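Local coordinates for protein AtFKBP42 (Arabidopsis thaliana, PDB 2F4E) that probably catalyses cis-trans isomerisation of proline peptide bonds, modulates the vacuolar uptake of MRP transporter substrates, and regulates cell elongation and orientation, at residues S42-E45 with V51-Q54; P38-E43 with R121-V126; L97-E102 with G108-V113; L130-E135 with A147-E152. One frame throughout, in Å; residues are numbered along the deposited sequence.

Contact 1: S42-E45 with V51-Q54; sequences SEAE and VSKQ
Glu45 and Lys53 form an antiparallel hydrogen-bonded pair: Glu45 N donates to Lys53 O at 2.8 Å, and Lys53 N returns the bond to Glu45 O at 2.8 Å. The two bonds satisfy the N-H and C=O of both residues. The same two oxygens take a second, weaker contact from a CA-H, Ala44 CA at 3.2 Å from Lys53 O and Ser52 CA at 3.2 Å from Glu45 O. One residue further, the amide of Gln54 reaches back to the loop with CG anti to its carbonyl carbon (chi1 -65°) and the chain extended beyond; NE2 donates to Ser42 O, though the 2.3 Å separation is too short to trust in detail, and also to Val40 O. Ala44 CB sits beside Ser52 CB (3.9 Å), an apolar step between the polar bonds. Glu45 OE1 and Lys53 NZ stay 4.7 Å apart, the ammonium being bonded instead to Ser115 OG, with a weak long ion pair to Glu120. The arrangement is that of an antiparallel beta hairpin, strands 45-48 and 51-55, whose second strand joins the main FKBP sheet.

Contact 2: P38-E43 with R121-V126; sequences PKVDSE and RALVHV
Pro38 and Val40 close on Leu123 from the loop, and the two methyls of the leucine divide the work between them. CD2 meets the proline ring at CG, 3.5 Å away, while CD1 lies 3.6 Å from Pro38 O and 4.0 Å from Val40 CB. Leu123 CG stands anti to the carbonyl carbon (chi1 -66°), which sends the fork out from the strand toward the loop. Both loop side chains run past the leucine in the opposite direction, overlapping it alongside. The contact is almost wholly apolar side-chain packing, with one backbone carbonyl, and no hydrogen bond crosses it; Leu123 is the one strand residue that takes part.

Strand 121-126 is an inner strand of the antiparallel FKBP sheet, bordered by strands 51-55 and 149-158, and its residues alternate between two faces. Val124 and Val126 turn to the helix 107-113 that packs against the sheet, whereas Leu123 belongs to the other face, over which the loop is laid. Pro38 rests there on Glu152 and Ile56 too, and Gln54 touches Leu123.

Away from this patch the loop is exposed and does not touch the strand. Lys39 points away from the strand and is modelled no further than CB. Beyond Val40 the chain swings off through Asp41, Ser42 and Glu43, with Ser42 CB still 8.8 Å from Leu123 CD1. His125, although its CB also faces the loop, comes no nearer than 6.6 Å, from its NE2 to Val40 O, and its ND1 is hydrogen-bonded to Lys79 instead.

Contact 3: L97-E102 with G108-V113; sequences LVLGKE and GLAIGV
Leu99 and Ala110 bring the two backbones nearest, CA to CA 6.4 Å, where the chain leaves strand 95-98 through a type II beta turn from Val98 to Lys101 and passes helix 107-113. Gly100 fills the third turn position with a positive phi of 99°. Ala110 is the focus of the helix side. Leu97 CD2 lies 4.0 Å from Ala110 CA and 4.1 Å from Val113 CG2, and Leu99 CD2 comes to 3.7 Å from Ala110 O. This is the FKBP arrangement of a short helix laid against the antiparallel sheet: Leu99 and Val113 also share Cys70 of strand 69-78 as a neighbour. The third approach is by Glu102, whose CG sits between the backbone N and the carbonyl carbon (chi1 81°) and whose chain bends sharply at chi2, folding the carboxylate back over Ala110 CB, with CD 3.5 Å away. There OE1 accepts the turn amide Gly100 N at 3.2 Å, nearly along its C-O axis. Cutting Glu102 back to an alanine would probably leave Gly100 N without this acceptor and open a gap on one side of the Ala110 methyl. Ile111 points away from the strand segment, and its side chain touches Leu130.

Contact 4: L130-E135 with A147-E152; sequences LAYGKE and ADLLYE
Leu149 holds CG anti to its carbonyl carbon (chi1 -52°), and chi2 is extended, which delivers CD1 to Ala131 CB at 3.6 Å. The same methyl comes to the rim of the Tyr132 ring, near its plane, 4.4 Å from CD2. Beyond that edge Tyr132 packs on Asn137, Pro141 and Val143, all from the loop leading to strand 149-158. No direct hydrogen bond crosses the contact; two waters make the polar links. One donates to Leu130 O at 3.2 Å and pairs with Tyr151 OH at 2.9 Å, holding the phenol to the loop backbone. The other donates to Gly133 O at 2.8 Å and accepts from Ala147 N at 3.0 Å, tying the two chains before the strand begins. Gly133 has a positive phi there, and its backbone is also bonded to Met146. Tyr151 also packs on Leu109 of helix 107-113. Tyr132, in the loop after strand 121-126, and Tyr151 of strand 149-158 stand where FKBP domains place aromatic residues of the prolyl-binding pocket, so this region probably forms part of that pocket.

Contacts 1 and 2 start from the same loop, their centres about 6 Å apart, and meet strands 51-55 and 121-126. Contact 1 closes over a short interval, whereas contact 2 spans 77 residues that include both segments of contact 3; contact 4 comes last. Contact 3, about 18 Å from contact 2 between centres and on the opposite side of the chain's centre, packs helix 107-113 beside strand 95-98. Contact 4 lies about 14 Å from contact 3, where Gly108 N and Leu130 O probably hydrogen-bond. Strands 51-55, 121-126 and 149-158 are consecutive neighbours in the sheet and join contacts 1, 2 and 4. The probable pocket region lies at contact 4, about 15 Å between centres from contact 2.

Contact 1: S42-E45 with V51-Q54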
loop_
_atom_site.group_PDB
_atom_site.type_symbol
_atom_site.label_atom_id
_atom_site.label_comp_id
_atom_site.label_asym_id
_atom_site.label_seq_id
_atom_site.Cartn_x
_atom_site.Cartn_y
_atom_site.Cartn_z
ATOM N N SER A 42 -12.837 -0.283 12.626
ATOM C CA SER A 42 -13.655 0.331 11.570
ATOM C C SER A 42 -13.718 -0.485 10.276
ATOM O O SER A 42 -12.708 -0.994 9.796
ATOM C CB SER A 42 -13.080 1.708 11.251
ATOM O OG SER A 42 -12.490 2.260 12.422
ATOM N N GLU A 43 -14.907 -0.597 9.699
ATOM C CA GLU A 43 -15.062 -1.346 8.458
ATOM C C GLU A 43 -14.451 -0.613 7.251
ATOM O O GLU A 43 -14.562 0.612 7.119
ATOM C CB GLU A 43 -16.545 -1.664 8.231
ATOM C CG GLU A 43 -17.119 -2.578 9.338
ATOM C CD GLU A 43 -18.462 -3.226 8.981
ATOM O OE1 GLU A 43 -18.815 -3.242 7.781
ATOM O OE2 GLU A 43 -19.154 -3.715 9.918
ATOM N N ALA A 44 -13.806 -1.385 6.376
ATOM C CA ALA A 44 -13.120 -0.851 5.196
ATOM C C ALA A 44 -13.958 -0.250 4.081
ATOM O O ALA A 44 -15.153 -0.512 3.956
ATOM C CB ALA A 44 -12.209 -1.926 4.601
ATOM N N GLU A 45 -13.291 0.563 3.268
ATOM C CA GLU A 45 -13.882 1.210 2.106
ATOM C C GLU A 45 -13.364 0.406 0.928
ATOM O O GLU A 45 -12.180 0.078 0.886
ATOM C CB GLU A 45 -13.387 2.646 1.984
ATOM C CG GLU A 45 -13.715 3.271 0.633
ATOM C CD GLU A 45 -13.133 4.665 0.464
ATOM O OE1 GLU A 45 -12.603 5.217 1.456
ATOM O OE2 GLU A 45 -13.214 5.202 -0.668
ATOM N N VAL A 51 -9.207 -4.852 -3.567
ATOM C CA VAL A 51 -8.548 -3.834 -2.759
ATOM C C VAL A 51 -9.524 -3.100 -1.853
ATOM O O VAL A 51 -10.590 -2.676 -2.294
ATOM C CB VAL A 51 -7.834 -2.781 -3.640
ATOM C CG1 VAL A 51 -7.096 -1.787 -2.761
ATOM C CG2 VAL A 51 -6.861 -3.446 -4.591
ATOM N N SER A 52 -9.157 -2.958 -0.583
ATOM C CA SER A 52 -9.987 -2.242 0.389
ATOM C C SER A 52 -9.087 -1.481 1.358
ATOM O O SER A 52 -7.906 -1.814 1.498
ATOM C CB SER A 52 -10.903 -3.221 1.133
ATOM O OG SER A 52 -10.153 -4.200 1.823
ATOM N N LYS A 53 -9.640 -0.479 2.040
ATOM C CA LYS A 53 -8.827 0.354 2.934
ATOM C C LYS A 53 -9.483 0.832 4.227
ATOM O O LYS A 53 -10.688 1.040 4.300
ATOM C CB LYS A 53 -8.361 1.598 2.177
ATOM C CG LYS A 53 -7.529 2.568 3.001
ATOM C CD LYS A 53 -7.162 3.833 2.232
ATOM C CE LYS A 53 -8.372 4.696 1.972
ATOM N NZ LYS A 53 -8.012 5.924 1.241
ATOM N N GLN A 54 -8.652 1.026 5.241
ATOM C CA GLN A 54 -9.057 1.529 6.555
ATOM C C GLN A 54 -8.101 2.680 6.864
ATOM O O GLN A 54 -6.892 2.475 6.912
ATOM C CB GLN A 54 -8.864 0.470 7.632
ATOM C CG GLN A 54 -9.717 -0.768 7.541
ATOM C CD GLN A 54 -9.507 -1.672 8.749
ATOM O OE1 GLN A 54 -8.422 -2.214 8.961
ATOM N NE2 GLN A 54 -10.544 -1.823 9.554
#

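Contact 2: P38-E43 with R121-V126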
loop_
_atom_site.group_PDB
_atom_site.type_symbol
_atom_site.label_atom_id
_atom_site.label_comp_id
_atom_site.label_asym_id
_atom_site.label_seq_id
_atom_site.Cartn_x
_atom_site.Cartn_y
_atom_site.Cartn_z
ATOM N N PRO A 38 -0.984 -2.540 13.086
ATOM C CA PRO A 38 -2.010 -1.829 13.869
ATOM C C PRO A 38 -3.422 -2.399 13.787
ATOM O O PRO A 38 -3.918 -2.716 12.708
ATOM C CB PRO A 38 -1.941 -0.396 13.335
ATOM C CG PRO A 38 -1.378 -0.584 11.896
ATOM C CD PRO A 38 -0.327 -1.632 12.126
ATOM N N LYS A 39 -4.058 -2.546 14.946
ATOM C CA LYS A 39 -5.421 -3.047 14.985
ATOM C C LYS A 39 -6.286 -1.848 14.656
ATOM O O LYS A 39 -6.034 -0.750 15.140
ATOM C CB LYS A 39 -5.757 -3.584 16.381
ATOM N N VAL A 40 -7.271 -2.052 13.793
ATOM C CA VAL A 40 -8.196 -1.000 13.396
ATOM C C VAL A 40 -9.534 -1.668 13.092
ATOM O O VAL A 40 -9.699 -2.328 12.057
ATOM C CB VAL A 40 -7.690 -0.240 12.164
ATOM C CG1 VAL A 40 -8.794 0.665 11.627
ATOM C CG2 VAL A 40 -6.473 0.607 12.551
ATOM N N ASP A 41 -10.481 -1.483 14.009
ATOM C CA ASP A 41 -11.804 -2.085 13.905
ATOM C C ASP A 41 -12.708 -1.597 12.774
ATOM O O ASP A 41 -13.281 -2.412 12.048
ATOM C CB ASP A 41 -12.516 -1.961 15.252
ATOM C CG ASP A 41 -11.668 -2.511 16.392
ATOM O OD1 ASP A 41 -10.945 -3.511 16.146
ATOM O OD2 ASP A 41 -11.726 -1.956 17.516
ATOM N N SER A 42 -12.837 -0.283 12.626
ATOM C CA SER A 42 -13.655 0.331 11.570
ATOM C C SER A 42 -13.718 -0.485 10.276
ATOM O O SER A 42 -12.708 -0.994 9.796
ATOM C CB SER A 42 -13.080 1.708 11.251
ATOM O OG SER A 42 -12.490 2.260 12.422
ATOM N N GLU A 43 -14.907 -0.597 9.699
ATOM C CA GLU A 43 -15.062 -1.346 8.458
ATOM C C GLU A 43 -14.451 -0.613 7.251
ATOM O O GLU A 43 -14.562 0.612 7.119
ATOM C CB GLU A 43 -16.545 -1.664 8.231
ATOM C CG GLU A 43 -17.119 -2.578 9.338
ATOM C CD GLU A 43 -18.462 -3.226 8.981
ATOM O OE1 GLU A 43 -18.815 -3.242 7.781
ATOM O OE2 GLU A 43 -19.154 -3.715 9.918
ATOM N N ARG A 121 -2.305 8.022 6.635
ATOM C CA ARG A 121 -1.748 6.742 7.031
ATOM C C ARG A 121 -2.919 5.768 7.058
ATOM O O ARG A 121 -3.925 6.034 7.711
ATOM C CB ARG A 121 -1.121 6.875 8.415
ATOM C CG ARG A 121 -0.212 5.739 8.813
ATOM C CD ARG A 121 0.768 6.227 9.877
ATOM N NE ARG A 121 1.728 5.193 10.262
ATOM C CZ ARG A 121 2.822 5.414 10.994
ATOM N NH1 ARG A 121 3.112 6.643 11.414
ATOM N NH2 ARG A 121 3.604 4.397 11.356
ATOM N N ALA A 122 -2.799 4.655 6.340
ATOM C CA ALA A 122 -3.884 3.688 6.292
ATOM C C ALA A 122 -3.442 2.260 6.085
ATOM O O ALA A 122 -2.287 1.985 5.762
ATOM C CB ALA A 122 -4.852 4.062 5.193
ATOM N N LEU A 123 -4.384 1.348 6.288
ATOM C CA LEU A 123 -4.141 -0.072 6.088
ATOM C C LEU A 123 -4.721 -0.414 4.728
ATOM O O LEU A 123 -5.819 0.029 4.389
ATOM C CB LEU A 123 -4.849 -0.894 7.157
ATOM C CG LEU A 123 -4.384 -0.753 8.609
ATOM C CD1 LEU A 123 -5.176 -1.743 9.481
ATOM C CD2 LEU A 123 -2.874 -1.023 8.715
ATOM N N VAL A 124 -3.983 -1.175 3.934
ATOM C CA VAL A 124 -4.472 -1.544 2.620
ATOM C C VAL A 124 -4.458 -3.057 2.467
ATOM O O VAL A 124 -3.408 -3.709 2.545
ATOM C CB VAL A 124 -3.632 -0.891 1.486
ATOM C CG1 VAL A 124 -4.300 -1.139 0.152
ATOM C CG2 VAL A 124 -3.469 0.596 1.727
ATOM N N HIS A 125 -5.650 -3.595 2.248
ATOM C CA HIS A 125 -5.855 -5.020 2.082
ATOM C C HIS A 125 -5.854 -5.316 0.606
ATOM O O HIS A 125 -6.721 -4.858 -0.134
ATOM C CB HIS A 125 -7.178 -5.409 2.725
ATOM C CG HIS A 125 -7.251 -5.058 4.169
ATOM N ND1 HIS A 125 -6.711 -5.855 5.162
ATOM C CD2 HIS A 125 -7.753 -3.974 4.802
ATOM C CE1 HIS A 125 -6.881 -5.278 6.329
ATOM N NE2 HIS A 125 -7.515 -4.127 6.142
ATOM N N VAL A 126 -4.873 -6.100 0.185
ATOM C CA VAL A 126 -4.711 -6.424 -1.217
ATOM C C VAL A 126 -4.775 -7.904 -1.563
ATOM O O VAL A 126 -4.028 -8.719 -1.020
ATOM C CB VAL A 126 -3.370 -5.873 -1.723
ATOM C CG1 VAL A 126 -3.215 -6.164 -3.204
ATOM C CG2 VAL A 126 -3.279 -4.388 -1.417
#

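Contact 3: L97-E102 with G108-V113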
loop_
_atom_site.group_PDB
_atom_site.type_symbol
_atom_site.label_atom_id
_atom_site.label_comp_id
_atom_site.label_asym_id
_atom_site.label_seq_id
_atom_site.Cartn_x
_atom_site.Cartn_y
_atom_site.Cartn_z
ATOM N N LEU A 97 6.841 6.043 -5.907
ATOM C CA LEU A 97 5.923 5.241 -6.695
ATOM C C LEU A 97 5.232 6.112 -7.737
ATOM O O LEU A 97 4.499 7.044 -7.390
ATOM C CB LEU A 97 4.877 4.626 -5.769
ATOM C CG LEU A 97 3.799 3.741 -6.398
ATOM C CD1 LEU A 97 4.394 2.404 -6.795
ATOM C CD2 LEU A 97 2.685 3.522 -5.397
ATOM N N VAL A 98 5.470 5.821 -9.012
ATOM C CA VAL A 98 4.834 6.592 -10.074
ATOM C C VAL A 98 3.565 5.864 -10.508
ATOM O O VAL A 98 3.619 4.816 -11.151
ATOM C CB VAL A 98 5.773 6.786 -11.294
ATOM C CG1 VAL A 98 5.063 7.556 -12.388
ATOM C CG2 VAL A 98 7.028 7.536 -10.871
ATOM N N LEU A 99 2.422 6.410 -10.115
ATOM C CA LEU A 99 1.135 5.829 -10.457
ATOM C C LEU A 99 1.006 5.621 -11.964
ATOM O O LEU A 99 1.219 6.551 -12.748
ATOM C CB LEU A 99 0.027 6.747 -9.962
ATOM C CG LEU A 99 -0.035 6.804 -8.437
ATOM C CD1 LEU A 99 -0.849 8.010 -7.960
ATOM C CD2 LEU A 99 -0.629 5.510 -7.939
ATOM N N GLY A 100 0.660 4.399 -12.364
ATOM C CA GLY A 100 0.519 4.093 -13.774
ATOM C C GLY A 100 1.767 3.412 -14.314
ATOM O O GLY A 100 1.751 2.840 -15.402
ATOM N N LYS A 101 2.857 3.471 -13.559
ATOM C CA LYS A 101 4.094 2.831 -13.987
ATOM C C LYS A 101 4.702 1.987 -12.874
ATOM O O LYS A 101 5.874 1.599 -12.947
ATOM C CB LYS A 101 5.099 3.879 -14.472
ATOM C CG LYS A 101 4.637 4.608 -15.738
ATOM C CD LYS A 101 5.760 5.413 -16.415
ATOM C CE LYS A 101 5.304 5.966 -17.782
ATOM N NZ LYS A 101 4.948 4.888 -18.779
ATOM N N GLU A 102 3.895 1.674 -11.860
ATOM C CA GLU A 102 4.372 0.873 -10.738
ATOM C C GLU A 102 4.639 -0.559 -11.163
ATOM O O GLU A 102 4.075 -1.044 -12.143
ATOM C CB GLU A 102 3.348 0.859 -9.590
ATOM C CG GLU A 102 2.179 -0.141 -9.768
ATOM C CD GLU A 102 0.971 0.435 -10.521
ATOM O OE1 GLU A 102 0.901 1.676 -10.681
ATOM O OE2 GLU A 102 0.099 -0.366 -10.958
ATOM N N GLY A 108 -1.747 -3.528 -6.366
ATOM C CA GLY A 108 -2.755 -3.301 -5.345
ATOM C C GLY A 108 -2.433 -2.096 -4.482
ATOM O O GLY A 108 -3.301 -1.263 -4.213
ATOM N N LEU A 109 -1.185 -2.000 -4.047
ATOM C CA LEU A 109 -0.767 -0.884 -3.217
ATOM C C LEU A 109 -1.053 0.431 -3.931
ATOM O O LEU A 109 -1.613 1.341 -3.332
ATOM C CB LEU A 109 0.724 -0.998 -2.889
ATOM C CG LEU A 109 1.401 0.153 -2.136
ATOM C CD1 LEU A 109 0.686 0.422 -0.834
ATOM C CD2 LEU A 109 2.849 -0.186 -1.889
ATOM N N ALA A 110 -0.669 0.514 -5.208
ATOM C CA ALA A 110 -0.879 1.710 -6.025
ATOM C C ALA A 110 -2.346 2.136 -6.008
ATOM O O ALA A 110 -2.660 3.315 -5.826
ATOM C CB ALA A 110 -0.436 1.448 -7.447
ATOM N N ILE A 111 -3.241 1.169 -6.184
ATOM C CA ILE A 111 -4.669 1.444 -6.171
ATOM C C ILE A 111 -5.071 2.071 -4.838
ATOM O O ILE A 111 -5.885 2.993 -4.797
ATOM C CB ILE A 111 -5.470 0.149 -6.419
ATOM C CG1 ILE A 111 -5.298 -0.284 -7.883
ATOM C CG2 ILE A 111 -6.927 0.373 -6.080
ATOM C CD1 ILE A 111 -5.835 -1.654 -8.198
ATOM N N GLY A 112 -4.478 1.584 -3.755
ATOM C CA GLY A 112 -4.787 2.131 -2.452
ATOM C C GLY A 112 -4.237 3.531 -2.337
ATOM O O GLY A 112 -4.954 4.431 -1.927
ATOM N N VAL A 113 -2.970 3.707 -2.709
ATOM C CA VAL A 113 -2.301 5.004 -2.652
ATOM C C VAL A 113 -3.075 6.062 -3.414
ATOM O O VAL A 113 -3.219 7.191 -2.955
ATOM C CB VAL A 113 -0.860 4.916 -3.239
ATOM C CG1 VAL A 113 -0.325 6.295 -3.508
ATOM C CG2 VAL A 113 0.063 4.183 -2.268
#

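Contact 4: L130-E135 with A147-E152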
loop_
_atom_site.group_PDB
_atom_site.type_symbol
_atom_site.label_atom_id
_atom_site.label_comp_id
_atom_site.label_asym_id
_atom_site.label_seq_id
_atom_site.Cartn_x
_atom_site.Cartn_y
_atom_site.Cartn_z
ATOM N N LEU A 130 -3.471 -8.855 -7.175
ATOM C CA LEU A 130 -2.830 -7.573 -7.414
ATOM C C LEU A 130 -1.471 -7.458 -6.711
ATOM O O LEU A 130 -0.887 -6.379 -6.647
ATOM C CB LEU A 130 -3.781 -6.456 -6.971
ATOM C CG LEU A 130 -5.161 -6.503 -7.654
ATOM C CD1 LEU A 130 -6.056 -5.428 -7.114
ATOM C CD2 LEU A 130 -5.012 -6.338 -9.155
ATOM N N ALA A 131 -0.963 -8.578 -6.204
ATOM C CA ALA A 131 0.320 -8.600 -5.497
ATOM C C ALA A 131 1.351 -9.505 -6.182
ATOM O O ALA A 131 1.751 -9.244 -7.312
ATOM C CB ALA A 131 0.096 -9.054 -4.076
ATOM N N TYR A 132 1.783 -10.562 -5.498
ATOM C CA TYR A 132 2.765 -11.492 -6.059
ATOM C C TYR A 132 2.090 -12.663 -6.790
ATOM O O TYR A 132 2.731 -13.659 -7.131
ATOM C CB TYR A 132 3.689 -12.002 -4.950
ATOM C CG TYR A 132 4.757 -11.005 -4.568
ATOM C CD1 TYR A 132 5.918 -10.878 -5.327
ATOM C CD2 TYR A 132 4.575 -10.139 -3.492
ATOM C CE1 TYR A 132 6.876 -9.899 -5.028
ATOM C CE2 TYR A 132 5.519 -9.158 -3.182
ATOM C CZ TYR A 132 6.667 -9.042 -3.955
ATOM O OH TYR A 132 7.593 -8.058 -3.680
ATOM N N GLY A 133 0.788 -12.524 -7.007
ATOM C CA GLY A 133 0.008 -13.512 -7.735
ATOM C C GLY A 133 0.069 -14.998 -7.432
ATOM O O GLY A 133 0.443 -15.436 -6.346
ATOM N N LYS A 134 -0.331 -15.769 -8.437
ATOM C CA LYS A 134 -0.391 -17.222 -8.383
ATOM C C LYS A 134 0.823 -17.921 -7.795
ATOM O O LYS A 134 0.688 -18.780 -6.948
ATOM C CB LYS A 134 -0.642 -17.774 -9.789
ATOM C CG LYS A 134 -1.817 -18.724 -9.912
ATOM C CD LYS A 134 -2.280 -18.768 -11.353
ATOM C CE LYS A 134 -2.632 -17.343 -11.841
ATOM N NZ LYS A 134 -2.997 -17.274 -13.283
ATOM N N GLU A 135 2.017 -17.537 -8.244
ATOM C CA GLU A 135 3.271 -18.170 -7.804
ATOM C C GLU A 135 3.934 -17.558 -6.586
ATOM O O GLU A 135 4.787 -18.197 -5.975
ATOM C CB GLU A 135 4.279 -18.211 -8.968
ATOM C CG GLU A 135 3.821 -18.927 -10.167
ATOM C CD GLU A 135 4.925 -18.902 -11.266
ATOM O OE1 GLU A 135 5.807 -17.979 -11.252
ATOM O OE2 GLU A 135 4.881 -19.783 -12.164
ATOM N N ALA A 147 -0.880 -15.333 -1.924
ATOM C CA ALA A 147 -0.864 -14.812 -0.563
ATOM C C ALA A 147 -1.426 -13.393 -0.454
ATOM O O ALA A 147 -0.812 -12.436 -0.928
ATOM C CB ALA A 147 0.562 -14.852 -0.009
ATOM N N ASP A 148 -2.593 -13.257 0.171
ATOM C CA ASP A 148 -3.180 -11.937 0.345
ATOM C C ASP A 148 -2.243 -11.142 1.233
ATOM O O ASP A 148 -1.582 -11.704 2.098
ATOM C CB ASP A 148 -4.563 -12.027 0.996
ATOM C CG ASP A 148 -5.643 -12.436 0.011
ATOM O OD1 ASP A 148 -5.473 -12.139 -1.189
ATOM O OD2 ASP A 148 -6.651 -13.050 0.422
ATOM N N LEU A 149 -2.190 -9.837 1.018
ATOM C CA LEU A 149 -1.302 -8.986 1.779
ATOM C C LEU A 149 -1.983 -7.860 2.530
ATOM O O LEU A 149 -3.138 -7.499 2.263
ATOM C CB LEU A 149 -0.268 -8.377 0.840
ATOM C CG LEU A 149 0.530 -9.310 -0.070
ATOM C CD1 LEU A 149 1.521 -8.472 -0.850
ATOM C CD2 LEU A 149 1.256 -10.358 0.754
ATOM N N LEU A 150 -1.231 -7.305 3.472
ATOM C CA LEU A 150 -1.677 -6.180 4.268
ATOM C C LEU A 150 -0.585 -5.130 4.155
ATOM O O LEU A 150 0.607 -5.450 4.185
ATOM C CB LEU A 150 -1.840 -6.558 5.740
ATOM C CG LEU A 150 -2.206 -5.359 6.627
ATOM C CD1 LEU A 150 -3.619 -4.948 6.328
ATOM C CD2 LEU A 150 -2.079 -5.695 8.092
ATOM N N TYR A 151 -0.994 -3.881 4.011
ATOM C CA TYR A 151 -0.045 -2.785 3.926
ATOM C C TYR A 151 -0.432 -1.696 4.905
ATOM O O TYR A 151 -1.604 -1.420 5.125
ATOM C CB TYR A 151 -0.020 -2.164 2.534
ATOM C CG TYR A 151 0.494 -3.031 1.416
ATOM C CD1 TYR A 151 1.855 -3.250 1.235
ATOM C CD2 TYR A 151 -0.389 -3.569 0.486
ATOM C CE1 TYR A 151 2.318 -3.974 0.135
ATOM C CE2 TYR A 151 0.058 -4.287 -0.604
ATOM C CZ TYR A 151 1.398 -4.487 -0.775
ATOM O OH TYR A 151 1.793 -5.198 -1.870
ATOM N N GLU A 152 0.578 -1.096 5.507
ATOM C CA GLU A 152 0.375 0.007 6.417
ATOM C C GLU A 152 1.163 1.066 5.677
ATOM O O GLU A 152 2.396 1.089 5.732
ATOM C CB GLU A 152 1.001 -0.270 7.781
ATOM C CG GLU A 152 0.731 0.838 8.787
ATOM C CD GLU A 152 1.625 0.783 10.024
ATOM O OE1 GLU A 152 2.388 -0.183 10.205
ATOM O OE2 GLU A 152 1.553 1.729 10.838
HETATM O O HOH W 1 0.319 -4.571 -4.259
HETATM O O HOH W 2 1.120 -14.253 -3.893
#